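Periplasmic protein-probably involved in high-affinity Fe2+ transport (PDB 5I0Y) takes part in periplasmic iron transport, for which its copper site is required, and probably serves high-affinity uptake of ferrous iron. Local coordinates at the interface of chains A and B. Residues are numbered along the deposited sequence; one frame, centred on the assembly and turned at random. Chains: chain A/B, Periplasmic protein-probably involved in high-affinity Fe2+ transport.

Contact 1: the interface of chains A and B. Residues chain A 27, 44, 46, 90-92, 97; chain B 125, 127, 132.
The copper site of chain A, built on A:His44, A:Met90 and A:His97, is closed across the dimer interface by B:His127, whose NE2 points into the group and makes it a likely further copper ligand. NE2 of B:His127 lies 3.2 Å from NE2 of A:His97 and 3.3 Å from NE2 of A:His44, with both chain A rings turned nearly perpendicular to it, edge to face. A:Met90 SD comes within 3.6 Å of the same NE2, and the bend at chi3 (83°) carries its CE to 3.6 Å from B:His127 CD2. Aliphatic groups sandwich the B:His127 ring: A:Ile27 brings CD1 over the centre of one face, and A:Ala92 CB sits toward the rim of the other. A:Ile27 CG1 also packs over the centre of the A:His44 ring, wedging between histidines of both chains. Engineered A:Gln46 sets its amide NE2 above the rim of the A:His97 ring. The backbone holds the intruding histidine by B:His127 N to A:Val91 O (2.8 Å), and A:Val91 N bonds to B:His125 O, so that A:Met90 and B:His125 pair as a parallel bridge. Rotation of the B:His127 ring is fixed from its own chain: ND1 donates to the B:Thr132 hydroxyl OG1 at 2.8 Å, in the ring plane and 163° at the hydrogen.

Contact 2: the interface of chains A and B. Residues chain A 25-29; chain B 126-129, 132.
A:Asp28 and B:Asp129 meet beside B:His127, the histidine at the copper site, where a loop of chain A runs antiparallel to the end of strand 125-127 of chain B. The tight part is backbone-led. A:Asp28 accepts B:Thr128 N on its carbonyl O at 2.8 Å and donates its own N to the carboxylate OD2 of B:Asp129 at 3.1 Å, approaching from above the carboxylate plane. That same OD2 presses against A:Ile27, 3.2 Å from its CA. B:Asp129 reaches across because its CG stands between its backbone N and carbonyl carbon (chi1 57°). The other carboxylate oxygen, OD1, turns back into chain B and is gripped by two donors of B:Thr132: the hydroxyl OG1 at 2.7 Å, on the syn side, and the backbone N at 2.9 Å. The looser part is bridged by water. Water 1 links B:Asp129 OD2 to the A:Gln25 amide NE2 and A:Pro26 O, while water 2 joins A:Asp28 OD2 to B:Thr128 OG1. The two carboxylates, their planes 56° apart, keep their OD2 atoms 4.7 Å from each other, and the NH and waters around them may soften any repulsion. The site thus ties the chains together and, because the B:Thr132 hydroxyl held by B:Asp129 also receives B:His127 ND1, probably acts as a second shell that orients the histidine chain B appears to lend to the copper site.

Contact 3: the interface of chains A and B. Residues chain A 125-128; chain B 28-30, 91.
A:Arg126 and B:Glu30 form the charged first shell of this interface patch. The guanidinium NE donates to the carboxylate OE1 of B:Glu30 at 2.7 Å; OE1 lies near the guanidinium plane, and NE reaches it on its anti side, tilted out of the carboxylate plane; the two planes are 70° apart. Both side chains reach out extended: B:Glu30 has CG anti to its backbone N (chi1 -175°), and A:Arg126 stays straight from CG to NE. A:Arg126 CG meets B:Glu30 CB at 4.0 Å, and A:Arg126 CB packs on B:Val91 CG1 at 3.8 Å. Behind the salt bridge, A:Thr128 lays CG2 over the centre of one guanidinium face, 3.4 Å above its plane, steadying its tilt. The hydroxyl OG1 of A:Thr128 instead turns to water, through water 3 to B:Asp28 OD2 and through water 4 to B:Met29 O. On the other side of the strand, A:His125 CB rests 3.9 Å from the thioether SD of B:Met29. Backbone bonds set these side chains in register: B:Glu30 N to A:Arg126 O (2.9 Å), and A:His127 N to B:Val91 O. Short strand 125-126 of chain A thereby fills a place between strand 88-92 of chain B, which it parallels, and the antiparallel segment around B:Met29, joining the two.

Contact 1: the interface of chains A and B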
# COMPACT_ATOMS: atom_id res chain seq x y z
N ILE A 27 -16.77 -11.59 9.17
CA ILE A 27 -16.98 -11.17 7.79
C ILE A 27 -16.63 -12.30 6.81
O ILE A 27 -16.01 -13.28 7.18
CB ILE A 27 -16.21 -9.85 7.47
CG1 ILE A 27 -14.70 -10.01 7.71
CG2 ILE A 27 -16.75 -8.72 8.33
CD1 ILE A 27 -13.94 -10.68 6.58
N HIS A 44 -14.78 -10.16 13.85
CA HIS A 44 -13.66 -9.72 13.01
C HIS A 44 -12.93 -8.67 13.80
O HIS A 44 -13.54 -7.70 14.23
CB HIS A 44 -14.17 -9.14 11.70
CG HIS A 44 -13.11 -8.95 10.65
ND1 HIS A 44 -12.44 -9.98 10.11
CD2 HIS A 44 -12.65 -7.80 10.01
CE1 HIS A 44 -11.58 -9.51 9.19
NE2 HIS A 44 -11.71 -8.19 9.14
N GLN A 46 -9.75 -5.90 14.09
CA GLN A 46 -9.12 -5.00 13.13
C GLN A 46 -8.16 -4.06 13.82
O GLN A 46 -8.37 -3.66 14.96
CB GLN A 46 -10.17 -4.14 12.41
CG GLN A 46 -11.12 -4.82 11.43
CD GLN A 46 -11.88 -3.80 10.59
OE1 GLN A 46 -11.61 -2.59 10.64
NE2 GLN A 46 -12.86 -4.29 9.83
N MET A 90 -6.61 -5.76 4.17
CA MET A 90 -7.97 -5.99 3.68
C MET A 90 -8.56 -4.69 3.21
O MET A 90 -8.07 -3.61 3.54
CB MET A 90 -8.85 -6.52 4.80
CG MET A 90 -8.25 -7.70 5.54
SD MET A 90 -9.48 -8.51 6.59
CE MET A 90 -10.21 -9.55 5.35
N VAL A 91 -9.65 -4.78 2.44
CA VAL A 91 -10.44 -3.60 2.12
C VAL A 91 -11.93 -3.92 2.30
O VAL A 91 -12.39 -4.99 1.85
CB VAL A 91 -10.10 -3.01 0.73
CG1 VAL A 91 -10.48 -3.97 -0.43
CG2 VAL A 91 -10.72 -1.63 0.56
N ALA A 92 -12.64 -3.03 3.00
CA ALA A 92 -14.09 -3.14 3.18
C ALA A 92 -14.75 -1.89 2.63
O ALA A 92 -14.08 -1.03 2.07
CB ALA A 92 -14.41 -3.32 4.66
N HIS A 97 -7.96 -1.76 5.82
CA HIS A 97 -7.55 -1.98 7.22
C HIS A 97 -6.73 -3.24 7.28
O HIS A 97 -6.46 -3.87 6.25
CB HIS A 97 -8.75 -2.07 8.15
CG HIS A 97 -9.65 -3.23 7.85
ND1 HIS A 97 -10.88 -3.07 7.29
CD2 HIS A 97 -9.46 -4.60 8.01
CE1 HIS A 97 -11.46 -4.29 7.13
NE2 HIS A 97 -10.61 -5.22 7.57
N HIS B 125 -6.96 -8.63 0.81
CA HIS B 125 -8.21 -9.40 0.82
C HIS B 125 -9.41 -8.53 0.97
O HIS B 125 -9.61 -7.92 2.03
CB HIS B 125 -8.19 -10.41 1.96
CG HIS B 125 -7.07 -11.40 1.85
ND1 HIS B 125 -7.26 -12.63 1.34
CD2 HIS B 125 -5.72 -11.30 2.15
CE1 HIS B 125 -6.09 -13.29 1.32
NE2 HIS B 125 -5.15 -12.48 1.82
N HIS B 127 -13.32 -7.65 1.64
CA HIS B 127 -14.59 -8.11 2.22
C HIS B 127 -15.61 -8.33 1.13
O HIS B 127 -15.69 -7.55 0.19
CB HIS B 127 -15.11 -7.12 3.25
CG HIS B 127 -14.31 -7.09 4.55
ND1 HIS B 127 -14.90 -6.88 5.73
CD2 HIS B 127 -12.93 -7.24 4.81
CE1 HIS B 127 -13.96 -6.87 6.71
NE2 HIS B 127 -12.77 -7.12 6.15
N THR B 132 -20.41 -5.48 4.88
CA THR B 132 -19.12 -4.77 4.85
C THR B 132 -18.39 -4.88 3.52
O THR B 132 -17.35 -4.22 3.34
CB THR B 132 -18.17 -5.28 5.97
OG1 THR B 132 -17.67 -6.56 5.61
CG2 THR B 132 -18.88 -5.36 7.33

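Contact 2: the interface of chains A and B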
# COMPACT_ATOMS: atom_id res chain seq x y z
N GLN A 25 -18.91 -7.97 13.81
CA GLN A 25 -19.28 -9.35 13.50
C GLN A 25 -18.32 -9.97 12.50
O GLN A 25 -17.64 -9.25 11.75
CB GLN A 25 -20.74 -9.43 13.01
CG GLN A 25 -20.98 -9.10 11.54
CD GLN A 25 -20.92 -7.62 11.21
OE1 GLN A 25 -20.89 -6.76 12.10
NE2 GLN A 25 -20.90 -7.30 9.92
N PRO A 26 -18.20 -11.31 12.49
CA PRO A 26 -17.36 -11.96 11.49
C PRO A 26 -17.76 -11.59 10.06
O PRO A 26 -18.93 -11.30 9.79
CB PRO A 26 -17.60 -13.44 11.75
CG PRO A 26 -17.96 -13.50 13.21
CD PRO A 26 -18.78 -12.27 13.45
N ILE A 27 -16.77 -11.59 9.17
CA ILE A 27 -16.98 -11.17 7.79
C ILE A 27 -16.63 -12.30 6.81
O ILE A 27 -16.01 -13.28 7.18
CB ILE A 27 -16.21 -9.85 7.47
CG1 ILE A 27 -14.70 -10.01 7.71
CG2 ILE A 27 -16.75 -8.72 8.33
CD1 ILE A 27 -13.94 -10.68 6.58
N ASP A 28 -17.03 -12.13 5.54
CA ASP A 28 -16.54 -13.00 4.47
C ASP A 28 -15.50 -12.21 3.68
O ASP A 28 -15.67 -11.02 3.45
CB ASP A 28 -17.66 -13.37 3.48
CG ASP A 28 -18.86 -14.06 4.12
OD1 ASP A 28 -18.74 -14.70 5.18
OD2 ASP A 28 -19.95 -13.99 3.51
N MET A 29 -14.45 -12.91 3.25
CA MET A 29 -13.39 -12.30 2.46
C MET A 29 -12.88 -13.18 1.32
O MET A 29 -13.05 -14.40 1.34
CB MET A 29 -12.23 -11.94 3.37
CG MET A 29 -11.66 -13.15 4.08
SD MET A 29 -9.88 -13.00 4.28
CE MET A 29 -9.46 -14.62 4.88
N ARG B 126 -10.27 -8.49 -0.04
CA ARG B 126 -11.50 -7.70 0.05
C ARG B 126 -12.58 -8.42 0.86
O ARG B 126 -12.72 -9.66 0.77
CB ARG B 126 -12.05 -7.33 -1.34
CG ARG B 126 -12.58 -8.51 -2.12
CD ARG B 126 -13.17 -8.12 -3.46
NE ARG B 126 -13.64 -9.35 -4.07
CZ ARG B 126 -14.92 -9.70 -4.18
NH1 ARG B 126 -15.89 -8.87 -3.80
NH2 ARG B 126 -15.24 -10.86 -4.73
N HIS B 127 -13.32 -7.65 1.64
CA HIS B 127 -14.59 -8.11 2.22
C HIS B 127 -15.61 -8.33 1.13
O HIS B 127 -15.69 -7.55 0.19
CB HIS B 127 -15.11 -7.12 3.25
CG HIS B 127 -14.31 -7.09 4.55
ND1 HIS B 127 -14.90 -6.88 5.73
CD2 HIS B 127 -12.93 -7.24 4.81
CE1 HIS B 127 -13.96 -6.87 6.71
NE2 HIS B 127 -12.77 -7.12 6.15
N THR B 128 -16.40 -9.39 1.25
CA THR B 128 -17.34 -9.76 0.19
C THR B 128 -18.80 -9.86 0.66
O THR B 128 -19.65 -10.17 -0.16
CB THR B 128 -16.98 -11.12 -0.44
OG1 THR B 128 -17.03 -12.14 0.56
CG2 THR B 128 -15.58 -11.09 -1.10
N ASP B 129 -19.08 -9.64 1.94
CA ASP B 129 -20.45 -9.82 2.43
C ASP B 129 -21.34 -8.60 2.25
O ASP B 129 -20.88 -7.53 1.88
CB ASP B 129 -20.47 -10.34 3.88
CG ASP B 129 -19.71 -9.44 4.86
OD1 ASP B 129 -19.62 -8.22 4.70
OD2 ASP B 129 -19.21 -10.01 5.84
N THR B 132 -20.41 -5.48 4.88
CA THR B 132 -19.12 -4.77 4.85
C THR B 132 -18.39 -4.88 3.52
O THR B 132 -17.35 -4.22 3.34
CB THR B 132 -18.17 -5.28 5.97
OG1 THR B 132 -17.67 -6.56 5.61
CG2 THR B 132 -18.88 -5.36 7.33
O HOH W 1 -20.55 -9.34 8.08
O HOH W 2 -19.29 -13.96 0.81

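Contact 3: the interface of chains A and B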
# COMPACT_ATOMS: atom_id res chain seq x y z
N HIS A 125 9.42 0.03 -0.52
CA HIS A 125 10.76 0.60 -0.51
C HIS A 125 10.70 2.08 -0.39
O HIS A 125 10.25 2.77 -1.31
CB HIS A 125 11.47 0.21 -1.80
CG HIS A 125 11.76 -1.25 -1.88
ND1 HIS A 125 10.90 -2.14 -2.42
CD2 HIS A 125 12.85 -1.97 -1.42
CE1 HIS A 125 11.42 -3.37 -2.30
NE2 HIS A 125 12.62 -3.26 -1.71
N ARG A 126 11.19 2.62 0.72
CA ARG A 126 11.25 4.07 0.86
C ARG A 126 12.41 4.65 0.04
O ARG A 126 13.48 4.06 -0.08
CB ARG A 126 11.33 4.51 2.33
CG ARG A 126 12.63 4.17 2.99
CD ARG A 126 12.71 4.64 4.44
NE ARG A 126 14.04 4.25 4.86
CZ ARG A 126 15.09 5.06 4.96
NH1 ARG A 126 16.25 4.54 5.31
NH2 ARG A 126 14.97 6.38 4.79
N HIS A 127 12.16 5.84 -0.51
CA HIS A 127 13.24 6.62 -1.11
C HIS A 127 14.10 7.18 -0.00
O HIS A 127 13.60 7.50 1.07
CB HIS A 127 12.68 7.77 -1.92
CG HIS A 127 12.06 7.36 -3.24
ND1 HIS A 127 12.07 8.19 -4.29
CD2 HIS A 127 11.38 6.20 -3.64
CE1 HIS A 127 11.44 7.61 -5.34
NE2 HIS A 127 11.03 6.37 -4.96
N THR A 128 15.40 7.28 -0.24
CA THR A 128 16.31 7.67 0.84
C THR A 128 17.16 8.91 0.51
O THR A 128 17.85 9.41 1.39
CB THR A 128 17.23 6.51 1.23
OG1 THR A 128 18.01 6.12 0.10
CG2 THR A 128 16.43 5.29 1.73
N ASP B 28 17.58 7.03 -4.84
CA ASP B 28 18.08 5.98 -3.97
C ASP B 28 16.93 5.43 -3.15
O ASP B 28 16.07 6.17 -2.69
CB ASP B 28 19.09 6.55 -2.96
CG ASP B 28 20.36 7.09 -3.59
OD1 ASP B 28 20.67 6.83 -4.77
OD2 ASP B 28 21.07 7.79 -2.83
N MET B 29 16.96 4.13 -2.94
CA MET B 29 15.95 3.46 -2.15
C MET B 29 16.54 2.51 -1.12
O MET B 29 17.70 2.07 -1.27
CB MET B 29 15.02 2.67 -3.08
CG MET B 29 15.62 1.36 -3.54
SD MET B 29 14.41 0.34 -4.38
CE MET B 29 15.30 -1.20 -4.54
N GLU B 30 15.75 2.19 -0.11
CA GLU B 30 16.11 1.16 0.86
C GLU B 30 15.59 -0.18 0.34
O GLU B 30 14.48 -0.25 -0.16
CB GLU B 30 15.48 1.47 2.22
CG GLU B 30 15.91 0.51 3.34
CD GLU B 30 15.08 0.59 4.61
OE1 GLU B 30 14.36 1.57 4.82
OE2 GLU B 30 15.16 -0.36 5.42
N VAL B 91 7.67 4.52 -1.26
CA VAL B 91 7.21 5.77 -0.69
C VAL B 91 8.32 6.83 -0.77
O VAL B 91 9.48 6.55 -0.45
CB VAL B 91 6.61 5.59 0.73
CG1 VAL B 91 7.65 5.12 1.73
CG2 VAL B 91 5.90 6.87 1.17
O HOH W 3 20.20 7.92 -0.20
O HOH W 4 19.57 3.96 0.29

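Contact 1 and contact 2 are neighbours, their C-alpha centres about 6 Å apart, and share A:Ile27, B:His127 and B:Thr132: one holds the partner's histidine at the copper site, the other braces it from behind. Contact 3 lies about 29 Å from contact 1 and about 34 Å from contact 2, centre to centre, at the opposite end of the two-fold interface. With the chains exchanged it uses the same elements, the 125-128 segment of one subunit set against residues 28-30 and 91 of the other. The exchange is therefore reciprocal: each subunit lends a segment to its partner, which would couple dimer assembly to completion of both copper sites.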